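Side-chain contacts in putative type VI secretion protein (PDB 6SKI), which acts as a phospholipase toxin of the type VI secretion system, loaded onto the VgrG spike and probably hydrolysing membrane lipids of target cells: residues E51-R56 against D497-V502; T148-I153 against F257-R262; A66-N71 against F522-K527; D245-I250 against W532-W537. All coordinates share one frame; numbering follows the deposited sequence.

Interaction 1 of 4, residues E51-R56 against D497-V502; sequences ENTASR and DGNLWV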
loop_
_atom_site.group_PDB
_atom_site.type_symbol
_atom_site.label_atom_id
_atom_site.label_comp_id
_atom_site.label_asym_id
_atom_site.label_seq_id
_atom_site.Cartn_x
_atom_site.Cartn_y
_atom_site.Cartn_z
ATOM N N GLU A 51 -1.552 -11.408 6.188
ATOM C CA GLU A 51 -2.828 -10.868 5.748
ATOM C C GLU A 51 -3.937 -11.359 6.666
ATOM O O GLU A 51 -3.978 -12.536 7.037
ATOM C CB GLU A 51 -3.107 -11.289 4.306
ATOM C CG GLU A 51 -4.020 -10.353 3.551
ATOM C CD GLU A 51 -4.239 -10.790 2.120
ATOM O OE1 GLU A 51 -3.814 -11.910 1.768
ATOM O OE2 GLU A 51 -4.832 -10.015 1.344
ATOM N N ASN A 52 -4.840 -10.458 7.037
ATOM C CA ASN A 52 -5.902 -10.849 7.948
ATOM C C ASN A 52 -6.935 -11.713 7.230
ATOM O O ASN A 52 -6.952 -11.819 6.002
ATOM C CB ASN A 52 -6.566 -9.623 8.580
ATOM C CG ASN A 52 -7.035 -8.609 7.559
ATOM O OD1 ASN A 52 -7.326 -8.944 6.413
ATOM N ND2 ASN A 52 -7.119 -7.355 7.977
ATOM N N THR A 53 -7.797 -12.346 8.024
ATOM C CA THR A 53 -8.780 -13.268 7.466
ATOM C C THR A 53 -9.718 -12.560 6.496
ATOM O O THR A 53 -10.112 -13.131 5.475
ATOM C CB THR A 53 -9.570 -13.931 8.594
ATOM O OG1 THR A 53 -8.695 -14.765 9.361
ATOM C CG2 THR A 53 -10.693 -14.786 8.039
ATOM N N ALA A 54 -10.073 -11.308 6.791
ATOM C CA ALA A 54 -11.059 -10.606 5.978
ATOM C C ALA A 54 -10.559 -10.374 4.557
ATOM O O ALA A 54 -11.318 -10.529 3.596
ATOM C CB ALA A 54 -11.436 -9.287 6.645
ATOM N N SER A 55 -9.287 -10.005 4.399
ATOM C CA SER A 55 -8.726 -9.800 3.065
ATOM C C SER A 55 -8.666 -11.110 2.286
ATOM O O SER A 55 -9.041 -11.176 1.105
ATOM C CB SER A 55 -7.332 -9.190 3.187
ATOM O OG SER A 55 -7.378 -7.778 3.176
ATOM N N ARG A 56 -8.183 -12.166 2.939
ATOM C CA ARG A 56 -8.097 -13.470 2.296
ATOM C C ARG A 56 -9.472 -13.958 1.867
ATOM O O ARG A 56 -9.613 -14.598 0.820
ATOM C CB ARG A 56 -7.439 -14.463 3.249
ATOM C CG ARG A 56 -5.990 -14.138 3.558
ATOM C CD ARG A 56 -5.290 -15.308 4.214
ATOM N NE ARG A 56 -6.237 -16.217 4.849
ATOM C CZ ARG A 56 -6.444 -16.278 6.160
ATOM N NH1 ARG A 56 -5.773 -15.479 6.976
ATOM N NH2 ARG A 56 -7.325 -17.135 6.656
ATOM N N ASP A 497 -10.870 -22.135 3.522
ATOM C CA ASP A 497 -11.291 -21.482 4.751
ATOM C C ASP A 497 -12.563 -22.146 5.249
ATOM O O ASP A 497 -13.371 -22.648 4.468
ATOM C CB ASP A 497 -11.523 -19.982 4.554
ATOM C CG ASP A 497 -11.270 -19.188 5.819
ATOM O OD1 ASP A 497 -10.120 -19.193 6.305
ATOM O OD2 ASP A 497 -12.220 -18.565 6.333
ATOM N N GLY A 498 -12.744 -22.130 6.567
ATOM C CA GLY A 498 -13.931 -22.690 7.178
ATOM C C GLY A 498 -14.959 -21.671 7.604
ATOM O O GLY A 498 -15.902 -22.029 8.322
ATOM N N ASN A 499 -14.823 -20.416 7.191
ATOM C CA ASN A 499 -15.732 -19.350 7.575
ATOM C C ASN A 499 -16.701 -18.983 6.463
ATOM O O ASN A 499 -17.448 -18.012 6.603
ATOM C CB ASN A 499 -14.936 -18.118 8.001
ATOM C CG ASN A 499 -14.183 -18.334 9.288
ATOM O OD1 ASN A 499 -14.779 -18.599 10.330
ATOM N ND2 ASN A 499 -12.863 -18.225 9.225
ATOM N N LEU A 500 -16.708 -19.735 5.367
ATOM C CA LEU A 500 -17.555 -19.431 4.228
ATOM C C LEU A 500 -18.145 -20.720 3.683
ATOM O O LEU A 500 -17.581 -21.804 3.841
ATOM C CB LEU A 500 -16.778 -18.725 3.108
ATOM C CG LEU A 500 -16.033 -17.420 3.381
ATOM C CD1 LEU A 500 -15.383 -16.936 2.104
ATOM C CD2 LEU A 500 -16.964 -16.359 3.930
ATOM N N TRP A 501 -19.294 -20.585 3.032
ATOM C CA TRP A 501 -19.848 -21.634 2.194
ATOM C C TRP A 501 -20.205 -21.007 0.858
ATOM O O TRP A 501 -20.912 -20.000 0.815
ATOM C CB TRP A 501 -21.079 -22.287 2.833
ATOM C CG TRP A 501 -21.712 -23.312 1.953
ATOM C CD1 TRP A 501 -21.327 -24.607 1.799
ATOM C CD2 TRP A 501 -22.839 -23.122 1.090
ATOM N NE1 TRP A 501 -22.142 -25.239 0.896
ATOM C CE2 TRP A 501 -23.079 -24.348 0.446
ATOM C CE3 TRP A 501 -23.669 -22.038 0.805
ATOM C CZ2 TRP A 501 -24.112 -24.518 -0.467
ATOM C CZ3 TRP A 501 -24.691 -22.209 -0.101
ATOM C CH2 TRP A 501 -24.906 -23.439 -0.725
ATOM N N VAL A 502 -19.721 -21.592 -0.228
ATOM C CA VAL A 502 -19.949 -21.055 -1.562
ATOM C C VAL A 502 -20.950 -21.954 -2.266
ATOM O O VAL A 502 -20.799 -23.182 -2.263
ATOM C CB VAL A 502 -18.641 -20.939 -2.360
ATOM C CG1 VAL A 502 -18.889 -20.216 -3.663
ATOM C CG2 VAL A 502 -17.590 -20.216 -1.544
#
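OD2 of Asp497, the residue that pairs with Arg56, is gripped by two N-H groups of Asn499. The side-chain amide gives the firmer bond, Asn499 ND2 to Asp497 OD2 at 3.0 Å, reaching the syn side of the carboxylate but about 29° out of its plane. The backbone adds a weak one, Asn499 N to Asp497 OD2 at 3.3 Å, which closes an Asx turn between strands 495-497 and 500-502. With OD2 so engaged, OD1 is turned to the arginine: Arg56 NH2 lies 3.5 Å from Asp497 OD1 in a loose salt bridge. The oxygen sits at the guanidinium edge, near its plane, while the two flat groups are inclined by 64°. The contact joins a turn in the C-terminal part of the chain to the first turn of helix 53-58, where Asn52 is the N-cap, its OD1 accepting from Ser55 N at 3.0 Å. Arg56 folds back along this turn, its chain bent at chi3. One face of its guanidinium lies against Thr53 CA, and Arg56 NH1 makes a weak bond with Glu51 O at 3.4 Å. Beside the ion pair, Thr53 CG2 approaches Asn499 ND2 at 4.2 Å.

Interaction 2 of 4, residues T148-I153 against F257-R262; sequences TSILDI and FDINGR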
loop_
_atom_site.group_PDB
_atom_site.type_symbol
_atom_site.label_atom_id
_atom_site.label_comp_id
_atom_site.label_asym_id
_atom_site.label_seq_id
_atom_site.Cartn_x
_atom_site.Cartn_y
_atom_site.Cartn_z
ATOM N N THR A 148 -18.675 -7.618 8.761
ATOM C CA THR A 148 -18.233 -6.251 9.002
ATOM C C THR A 148 -16.744 -6.098 8.716
ATOM O O THR A 148 -16.308 -5.063 8.208
ATOM C CB THR A 148 -18.557 -5.843 10.439
ATOM O OG1 THR A 148 -19.963 -5.985 10.667
ATOM C CG2 THR A 148 -18.162 -4.399 10.693
ATOM N N SER A 149 -15.950 -7.128 9.019
ATOM C CA SER A 149 -14.521 -7.071 8.724
ATOM C C SER A 149 -14.256 -7.044 7.225
ATOM O O SER A 149 -13.393 -6.291 6.752
ATOM C CB SER A 149 -13.816 -8.265 9.363
ATOM O OG SER A 149 -13.428 -7.979 10.692
ATOM N N ILE A 150 -15.001 -7.840 6.460
ATOM C CA ILE A 150 -14.814 -7.862 5.017
ATOM C C ILE A 150 -15.300 -6.558 4.403
ATOM O O ILE A 150 -14.726 -6.078 3.421
ATOM C CB ILE A 150 -15.534 -9.083 4.420
ATOM C CG1 ILE A 150 -14.911 -10.372 4.948
ATOM C CG2 ILE A 150 -15.471 -9.072 2.906
ATOM C CD1 ILE A 150 -15.556 -11.620 4.410
ATOM N N LEU A 151 -16.327 -5.943 4.991
ATOM C CA LEU A 151 -16.762 -4.632 4.525
ATOM C C LEU A 151 -15.765 -3.545 4.896
ATOM O O LEU A 151 -15.628 -2.558 4.167
ATOM C CB LEU A 151 -18.134 -4.298 5.105
ATOM C CG LEU A 151 -19.323 -4.575 4.192
ATOM C CD1 LEU A 151 -20.620 -4.285 4.917
ATOM C CD2 LEU A 151 -19.212 -3.755 2.924
ATOM N N ASP A 152 -15.076 -3.709 6.025
ATOM C CA ASP A 152 -14.032 -2.771 6.412
ATOM C C ASP A 152 -12.860 -2.836 5.448
ATOM O O ASP A 152 -12.289 -1.804 5.083
ATOM C CB ASP A 152 -13.573 -3.072 7.836
ATOM C CG ASP A 152 -14.463 -2.438 8.882
ATOM O OD1 ASP A 152 -14.213 -2.652 10.087
ATOM O OD2 ASP A 152 -15.418 -1.730 8.502
ATOM N N ILE A 153 -12.481 -4.046 5.035
ATOM C CA ILE A 153 -11.426 -4.185 4.035
ATOM C C ILE A 153 -11.891 -3.656 2.685
ATOM O O ILE A 153 -11.111 -3.057 1.936
ATOM C CB ILE A 153 -10.962 -5.647 3.939
ATOM C CG1 ILE A 153 -10.540 -6.155 5.313
ATOM C CG2 ILE A 153 -9.824 -5.778 2.950
ATOM C CD1 ILE A 153 -9.241 -5.580 5.795
ATOM N N PHE A 257 -23.280 -12.841 -0.273
ATOM C CA PHE A 257 -24.702 -12.618 -0.036
ATOM C C PHE A 257 -24.933 -11.651 1.117
ATOM O O PHE A 257 -25.866 -10.840 1.081
ATOM C CB PHE A 257 -25.394 -13.950 0.242
ATOM C CG PHE A 257 -26.827 -13.814 0.657
ATOM C CD1 PHE A 257 -27.807 -13.537 -0.275
ATOM C CD2 PHE A 257 -27.193 -13.965 1.981
ATOM C CE1 PHE A 257 -29.121 -13.409 0.105
ATOM C CE2 PHE A 257 -28.505 -13.838 2.365
ATOM C CZ PHE A 257 -29.471 -13.561 1.426
ATOM N N ASP A 258 -24.092 -11.722 2.147
ATOM C CA ASP A 258 -24.355 -10.972 3.371
ATOM C C ASP A 258 -24.165 -9.473 3.173
ATOM O O ASP A 258 -24.903 -8.671 3.757
ATOM C CB ASP A 258 -23.447 -11.480 4.487
ATOM C CG ASP A 258 -23.576 -12.971 4.706
ATOM O OD1 ASP A 258 -22.876 -13.734 4.007
ATOM O OD2 ASP A 258 -24.368 -13.383 5.578
ATOM N N ILE A 259 -23.186 -9.072 2.364
ATOM C CA ILE A 259 -22.703 -7.699 2.361
ATOM C C ILE A 259 -22.679 -7.063 0.980
ATOM O O ILE A 259 -22.255 -5.912 0.858
ATOM C CB ILE A 259 -21.307 -7.607 3.007
ATOM C CG1 ILE A 259 -20.362 -8.605 2.346
ATOM C CG2 ILE A 259 -21.395 -7.870 4.498
ATOM C CD1 ILE A 259 -19.048 -8.754 3.054
ATOM N N ASN A 260 -23.115 -7.766 -0.069
ATOM C CA ASN A 260 -23.043 -7.181 -1.405
ATOM C C ASN A 260 -23.954 -5.972 -1.566
ATOM O O ASN A 260 -23.821 -5.240 -2.554
ATOM C CB ASN A 260 -23.381 -8.220 -2.476
ATOM C CG ASN A 260 -24.689 -8.934 -2.212
ATOM O OD1 ASN A 260 -25.487 -8.513 -1.378
ATOM N ND2 ASN A 260 -24.910 -10.030 -2.924
ATOM N N GLY A 261 -24.876 -5.748 -0.629
ATOM C CA GLY A 261 -25.764 -4.602 -0.739
ATOM C C GLY A 261 -25.032 -3.279 -0.646
ATOM O O GLY A 261 -25.416 -2.300 -1.291
ATOM N N ARG A 262 -23.976 -3.227 0.166
ATOM C CA ARG A 262 -23.199 -2.004 0.313
ATOM C C ARG A 262 -22.632 -1.554 -1.028
ATOM O O ARG A 262 -22.118 -2.360 -1.807
ATOM C CB ARG A 262 -22.066 -2.218 1.318
ATOM C CG ARG A 262 -21.150 -1.018 1.491
ATOM C CD ARG A 262 -21.712 -0.021 2.488
ATOM N NE ARG A 262 -22.187 -0.662 3.711
ATOM C CZ ARG A 262 -21.458 -0.802 4.813
ATOM N NH1 ARG A 262 -21.975 -1.395 5.880
ATOM N NH2 ARG A 262 -20.213 -0.350 4.849
#
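Leu151 and Ile259 supply most of the apolar contact, lying alongside each other and running opposite ways. CG of Leu151 lies 3.8 Å from Ile259 CB, and Leu151 CD1 is 3.7 Å from Ile259 CG2. In Ile259 the CG1 branch stands between the backbone N and the carbonyl carbon (chi1 53°), and this carries CD1 toward the neighbouring helix position, 3.6 Å from Ile150 CG2. The isoleucines cross at about a right angle; Ile259 thus touches two successive helix residues, Ile150 and Leu151. The second kind of contact is leucine against arginine. Arg262, bent at chi2 and chi3, curls around the tip of Leu151: its aliphatic part touches through Arg262 CB, 3.6 Å from Leu151 CD2, and at its charged end Leu151 CD1 lies over one face of the guanidinium, toward the rim. The charge of Arg262 is answered by Glu155 in a salt bridge to NH2. A type I turn from Ile259 to Arg262, with Arg262 N bonded to Ile259 O at 3.3 Å, sets both side chains against the same leucine. The result is helix-against-loop packing between helix 144-154 and the long excursion separating parallel strands 237-243 and 278-284 of the alpha/beta-hydrolase fold.

Interaction 3 of 4, residues A66-N71 against F522-K527; sequences ARQGVN and FVFPNK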
loop_
_atom_site.group_PDB
_atom_site.type_symbol
_atom_site.label_atom_id
_atom_site.label_comp_id
_atom_site.label_asym_id
_atom_site.label_seq_id
_atom_site.Cartn_x
_atom_site.Cartn_y
_atom_site.Cartn_z
ATOM N N ALA A 66 -15.707 -22.677 -6.713
ATOM C CA ALA A 66 -17.032 -22.875 -7.286
ATOM C C ALA A 66 -17.263 -21.993 -8.508
ATOM O O ALA A 66 -17.954 -22.405 -9.445
ATOM C CB ALA A 66 -18.105 -22.616 -6.231
ATOM N N ARG A 67 -16.712 -20.775 -8.514
ATOM C CA ARG A 67 -16.834 -19.929 -9.699
ATOM C C ARG A 67 -16.102 -20.540 -10.883
ATOM O O ARG A 67 -16.503 -20.350 -12.036
ATOM C CB ARG A 67 -16.312 -18.524 -9.409
ATOM C CG ARG A 67 -16.990 -17.845 -8.241
ATOM C CD ARG A 67 -18.240 -17.117 -8.687
ATOM N NE ARG A 67 -17.967 -16.161 -9.753
ATOM C CZ ARG A 67 -18.873 -15.330 -10.254
ATOM N NH1 ARG A 67 -20.114 -15.340 -9.786
ATOM N NH2 ARG A 67 -18.540 -14.490 -11.224
ATOM N N GLN A 68 -15.021 -21.262 -10.618
ATOM C CA GLN A 68 -14.403 -22.124 -11.607
ATOM C C GLN A 68 -15.129 -23.465 -11.615
ATOM O O GLN A 68 -15.919 -23.773 -10.722
ATOM C CB GLN A 68 -12.919 -22.320 -11.302
ATOM C CG GLN A 68 -12.262 -21.145 -10.585
ATOM C CD GLN A 68 -12.310 -19.855 -11.381
ATOM O OE1 GLN A 68 -12.565 -18.786 -10.832
ATOM N NE2 GLN A 68 -12.052 -19.949 -12.679
ATOM N N GLY A 69 -14.870 -24.262 -12.642
ATOM C CA GLY A 69 -15.539 -25.546 -12.711
ATOM C C GLY A 69 -14.896 -26.587 -11.820
ATOM O O GLY A 69 -14.541 -27.675 -12.282
ATOM N N VAL A 70 -14.743 -26.268 -10.538
ATOM C CA VAL A 70 -14.089 -27.145 -9.574
ATOM C C VAL A 70 -15.092 -27.476 -8.478
ATOM O O VAL A 70 -15.317 -26.671 -7.566
ATOM C CB VAL A 70 -12.825 -26.506 -8.986
ATOM C CG1 VAL A 70 -12.090 -27.502 -8.119
ATOM C CG2 VAL A 70 -11.924 -25.993 -10.092
ATOM N N ASN A 71 -15.697 -28.657 -8.562
ATOM C CA ASN A 71 -16.560 -29.135 -7.492
ATOM C C ASN A 71 -15.746 -29.397 -6.224
ATOM O O ASN A 71 -14.516 -29.463 -6.247
ATOM C CB ASN A 71 -17.339 -30.369 -7.962
ATOM C CG ASN A 71 -16.495 -31.633 -8.020
ATOM O OD1 ASN A 71 -15.855 -32.027 -7.051
ATOM N ND2 ASN A 71 -16.500 -32.278 -9.177
ATOM N N PHE A 522 -13.156 -23.500 -0.883
ATOM C CA PHE A 522 -11.896 -23.527 -1.609
ATOM C C PHE A 522 -11.818 -22.358 -2.577
ATOM O O PHE A 522 -12.766 -22.096 -3.322
ATOM C CB PHE A 522 -11.742 -24.852 -2.349
ATOM C CG PHE A 522 -11.431 -26.006 -1.447
ATOM C CD1 PHE A 522 -12.422 -26.891 -1.069
ATOM C CD2 PHE A 522 -10.148 -26.207 -0.977
ATOM C CE1 PHE A 522 -12.139 -27.948 -0.238
ATOM C CE2 PHE A 522 -9.862 -27.265 -0.148
ATOM C CZ PHE A 522 -10.858 -28.135 0.221
ATOM N N VAL A 523 -10.686 -21.664 -2.556
ATOM C CA VAL A 523 -10.435 -20.504 -3.399
ATOM C C VAL A 523 -9.097 -20.696 -4.096
ATOM O O VAL A 523 -8.194 -21.343 -3.555
ATOM C CB VAL A 523 -10.440 -19.199 -2.576
ATOM C CG1 VAL A 523 -9.368 -19.246 -1.507
ATOM C CG2 VAL A 523 -10.260 -17.987 -3.467
ATOM N N PHE A 524 -8.981 -20.168 -5.304
ATOM C CA PHE A 524 -7.672 -19.994 -5.910
ATOM C C PHE A 524 -7.269 -18.537 -5.720
ATOM O O PHE A 524 -7.607 -17.687 -6.551
ATOM C CB PHE A 524 -7.698 -20.377 -7.387
ATOM C CG PHE A 524 -8.042 -21.816 -7.627
ATOM C CD1 PHE A 524 -7.090 -22.804 -7.469
ATOM C CD2 PHE A 524 -9.322 -22.180 -7.995
ATOM C CE1 PHE A 524 -7.407 -24.125 -7.685
ATOM C CE2 PHE A 524 -9.642 -23.500 -8.211
ATOM C CZ PHE A 524 -8.683 -24.472 -8.056
ATOM N N PRO A 525 -6.550 -18.212 -4.642
ATOM C CA PRO A 525 -6.339 -16.797 -4.310
ATOM C C PRO A 525 -5.453 -16.076 -5.299
ATOM O O PRO A 525 -5.661 -14.883 -5.549
ATOM C CB PRO A 525 -5.682 -16.866 -2.924
ATOM C CG PRO A 525 -6.001 -18.236 -2.423
ATOM C CD PRO A 525 -5.925 -19.084 -3.641
ATOM N N ASN A 526 -4.479 -16.765 -5.880
ATOM C CA ASN A 526 -3.480 -16.163 -6.746
ATOM C C ASN A 526 -3.649 -16.661 -8.168
ATOM O O ASN A 526 -2.681 -16.893 -8.887
ATOM C CB ASN A 526 -2.078 -16.462 -6.233
ATOM C CG ASN A 526 -1.878 -16.009 -4.810
ATOM O OD1 ASN A 526 -1.974 -14.823 -4.507
ATOM N ND2 ASN A 526 -1.618 -16.955 -3.921
ATOM N N LYS A 527 -4.893 -16.802 -8.591
ATOM C CA LYS A 527 -5.163 -17.363 -9.902
ATOM C C LYS A 527 -4.865 -16.327 -10.979
ATOM O O LYS A 527 -5.202 -15.153 -10.821
ATOM C CB LYS A 527 -6.618 -17.812 -9.993
ATOM C CG LYS A 527 -7.264 -17.634 -11.344
ATOM C CD LYS A 527 -8.760 -17.480 -11.204
ATOM C CE LYS A 527 -9.344 -16.723 -12.373
ATOM N NZ LYS A 527 -10.709 -16.228 -12.055
#
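The ring of Phe524 is met by Val70 at its edge, near the ring plane, where Val70 CG2 lies 3.9 Å from Phe524 CE2. Gln68 comes in obliquely, its CG 4.1 Å from Phe524 CD2, and its amide is turned nearly perpendicular to the ring, 85° between planes. Outside the two segments Trp492 meets the same phenylalanine edge-to-face. Gln68 lends its aliphatic part to the aromatic group and keeps its amide for a polar partner. Its bend at chi2 (-61°) directs the amide to Lys527, which arrives from the opposite direction with a chain extended beyond CG. The bond, Lys527 NZ to Gln68 OE1 at 3.4 Å, is weak, and the lysine also makes a cation-pi contact with Tyr290. Gly69, the centre of an inverse gamma turn with a weak Val70 N to Gln68 O bond of 2.8 Å, brings Gln68 and Val70 to bear on one ring. On the other segment a type I turn from Phe524 to Lys527 lets both residues reach the 66-71 loop, the ring toward Val70 and the ammonium toward the Gln68 amide. Backbone bonds of Phe522 with Ala65 and of Phe524 with Cys63 run alongside. The arrangement is that of a loop lying against a strand end: the connection between helices 53-58 and 72-85 is held to the chain as it leaves the antiparallel pair of strands 495-497 and 521-523.

Interaction 4 of 4, residues D245-I250 against W532-W537; sequences DTVAAI and WIRSVW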
loop_
_atom_site.group_PDB
_atom_site.type_symbol
_atom_site.label_atom_id
_atom_site.label_comp_id
_atom_site.label_asym_id
_atom_site.label_seq_id
_atom_site.Cartn_x
_atom_site.Cartn_y
_atom_site.Cartn_z
ATOM N N ASP A 245 2.352 0.012 -7.194
ATOM C CA ASP A 245 1.532 -0.735 -8.143
ATOM C C ASP A 245 0.063 -0.615 -7.773
ATOM O O ASP A 245 -0.436 -1.444 -7.014
ATOM C CB ASP A 245 1.947 -2.209 -8.156
ATOM C CG ASP A 245 1.671 -2.889 -9.479
ATOM O OD1 ASP A 245 1.613 -2.194 -10.508
ATOM O OD2 ASP A 245 1.510 -4.125 -9.485
ATOM N N THR A 246 -0.665 0.330 -8.358
ATOM C CA THR A 246 -1.997 0.646 -7.848
ATOM C C THR A 246 -2.956 -0.502 -8.131
ATOM O O THR A 246 -3.268 -0.795 -9.289
ATOM C CB THR A 246 -2.515 1.945 -8.450
ATOM O OG1 THR A 246 -1.503 2.952 -8.345
ATOM C CG2 THR A 246 -3.750 2.404 -7.703
ATOM N N VAL A 247 -3.414 -1.156 -7.071
ATOM C CA VAL A 247 -4.459 -2.165 -7.141
ATOM C C VAL A 247 -5.535 -1.703 -6.171
ATOM O O VAL A 247 -5.384 -1.842 -4.952
ATOM C CB VAL A 247 -3.951 -3.566 -6.791
ATOM C CG1 VAL A 247 -5.099 -4.557 -6.767
ATOM C CG2 VAL A 247 -2.879 -4.004 -7.768
ATOM N N ALA A 248 -6.618 -1.135 -6.704
ATOM C CA ALA A 248 -7.633 -0.526 -5.853
ATOM C C ALA A 248 -8.265 -1.545 -4.915
ATOM O O ALA A 248 -8.458 -1.268 -3.727
ATOM C CB ALA A 248 -8.702 0.141 -6.714
ATOM N N ALA A 249 -8.588 -2.726 -5.426
ATOM C CA ALA A 249 -9.203 -3.773 -4.628
ATOM C C ALA A 249 -8.553 -5.108 -4.945
ATOM O O ALA A 249 -8.317 -5.430 -6.111
ATOM C CB ALA A 249 -10.710 -3.854 -4.881
ATOM N N ILE A 250 -8.272 -5.881 -3.900
ATOM C CA ILE A 250 -7.786 -7.246 -4.061
ATOM C C ILE A 250 -8.893 -8.178 -3.594
ATOM O O ILE A 250 -8.985 -8.512 -2.408
ATOM C CB ILE A 250 -6.481 -7.483 -3.281
ATOM C CG1 ILE A 250 -5.400 -6.510 -3.746
ATOM C CG2 ILE A 250 -6.009 -8.910 -3.458
ATOM C CD1 ILE A 250 -4.330 -6.244 -2.720
ATOM N N TRP A 532 -3.394 -15.011 -19.145
ATOM C CA TRP A 532 -2.160 -14.569 -18.497
ATOM C C TRP A 532 -1.823 -13.131 -18.879
ATOM O O TRP A 532 -0.664 -12.785 -19.105
ATOM C CB TRP A 532 -0.995 -15.506 -18.818
ATOM C CG TRP A 532 -0.989 -16.743 -17.987
ATOM C CD1 TRP A 532 -1.635 -17.909 -18.257
ATOM C CD2 TRP A 532 -0.297 -16.944 -16.754
ATOM N NE1 TRP A 532 -1.394 -18.824 -17.265
ATOM C CE2 TRP A 532 -0.573 -18.255 -16.330
ATOM C CE3 TRP A 532 0.530 -16.141 -15.965
ATOM C CZ2 TRP A 532 -0.054 -18.781 -15.153
ATOM C CZ3 TRP A 532 1.044 -16.666 -14.799
ATOM C CH2 TRP A 532 0.750 -17.973 -14.404
ATOM N N ILE A 533 -2.851 -12.291 -18.948
ATOM C CA ILE A 533 -2.709 -10.873 -19.249
ATOM C C ILE A 533 -3.394 -10.103 -18.136
ATOM O O ILE A 533 -4.582 -10.317 -17.870
ATOM C CB ILE A 533 -3.315 -10.505 -20.612
ATOM C CG1 ILE A 533 -2.657 -11.312 -21.727
ATOM C CG2 ILE A 533 -3.168 -9.021 -20.875
ATOM C CD1 ILE A 533 -3.562 -11.565 -22.900
ATOM N N ARG A 534 -2.654 -9.210 -17.488
ATOM C CA ARG A 534 -3.193 -8.472 -16.360
ATOM C C ARG A 534 -4.257 -7.482 -16.818
ATOM O O ARG A 534 -4.177 -6.903 -17.903
ATOM C CB ARG A 534 -2.073 -7.736 -15.634
ATOM C CG ARG A 534 -2.450 -7.181 -14.285
ATOM C CD ARG A 534 -1.482 -6.096 -13.883
ATOM N NE ARG A 534 -1.493 -5.857 -12.447
ATOM C CZ ARG A 534 -0.575 -5.143 -11.811
ATOM N NH1 ARG A 534 0.423 -4.600 -12.489
ATOM N NH2 ARG A 534 -0.656 -4.968 -10.501
ATOM N N SER A 535 -5.261 -7.289 -15.968
ATOM C CA SER A 535 -6.322 -6.330 -16.240
ATOM C C SER A 535 -5.857 -4.941 -15.830
ATOM O O SER A 535 -5.475 -4.722 -14.677
ATOM C CB SER A 535 -7.594 -6.712 -15.489
ATOM O OG SER A 535 -8.447 -7.498 -16.298
ATOM N N VAL A 536 -5.878 -4.005 -16.772
ATOM C CA VAL A 536 -5.450 -2.634 -16.533
ATOM C C VAL A 536 -6.653 -1.716 -16.688
ATOM O O VAL A 536 -7.384 -1.800 -17.681
ATOM C CB VAL A 536 -4.316 -2.224 -17.484
ATOM C CG1 VAL A 536 -3.726 -0.905 -17.055
ATOM C CG2 VAL A 536 -3.248 -3.293 -17.510
ATOM N N TRP A 537 -6.857 -0.850 -15.703
ATOM C CA TRP A 537 -7.881 0.184 -15.727
ATOM C C TRP A 537 -7.163 1.516 -15.874
ATOM O O TRP A 537 -6.453 1.947 -14.961
ATOM C CB TRP A 537 -8.723 0.156 -14.455
ATOM C CG TRP A 537 -9.114 -1.216 -13.996
ATOM C CD1 TRP A 537 -8.897 -1.754 -12.762
ATOM C CD2 TRP A 537 -9.803 -2.219 -14.754
ATOM N NE1 TRP A 537 -9.398 -3.030 -12.706
ATOM C CE2 TRP A 537 -9.961 -3.339 -13.915
ATOM C CE3 TRP A 537 -10.300 -2.279 -16.058
ATOM C CZ2 TRP A 537 -10.590 -4.505 -14.339
ATOM C CZ3 TRP A 537 -10.923 -3.437 -16.477
ATOM C CH2 TRP A 537 -11.064 -4.534 -15.620
#
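The loop after strand 237-243 carries Asp245, the presumed acid of a Ser-His-Asp triad with Ser197 and His310, and Arg534 reaches this carboxylate from just ahead of strand 536-538. The two side chains come from opposite directions in a buried salt bridge. Its main bond runs from Arg534 NH2 to Asp245 OD2, modelled at 2.5 Å, a value too short to be taken literally at this resolution. The oxygen lies near the guanidinium plane, whereas the nitrogen stands well above the carboxylate plane, 48° out of it. The groups are twisted, 52° between planes, and Arg534 NH1 adds only weak bonds, 3.3 Å to Asp245 OD1 and 3.2 Å to Asp245 OD2. Arg534 spans the distance because its chain is extended from CG to NE; its NE is bonded to Phe292 O, a second anchor for the guanidinium. Alongside, Val247 CG2 packs obliquely against Arg534 NH2 at 3.7 Å. Asp245 OD2 is also hydrogen-bonded to His310 ND1, so Arg534 would be a second-shell residue that positions the presumed acid. An aspartate in a loop after a central parallel strand, hydrogen-bonded to the histidine, is consistent with the catalytic triad of alpha/beta hydrolases.

In the fold
Along the chain 51-56, 66-71, 148-153, 245-250 and 257-262 come first, then 497-502, 522-527 and 532-537, so interaction 2 falls wholly within the spans of 1 and 3, while interaction 4 crosses the other three. Interactions 1, 2 and 3 form a row of neighbours: the centres of 1 and 2 are about 12 Å apart, joined where Ala54 and Ser55 pack on Ile153 of helix 144-154, and those of 1 and 3 about 13 Å, joined by Val502 on Ala66. Interaction 4 lies deeper, its centre 19 to 21 Å from those of the others, at the presumed active site. Segments 245-250 and 257-262 share one loop, which connects that site with the peripheral packing.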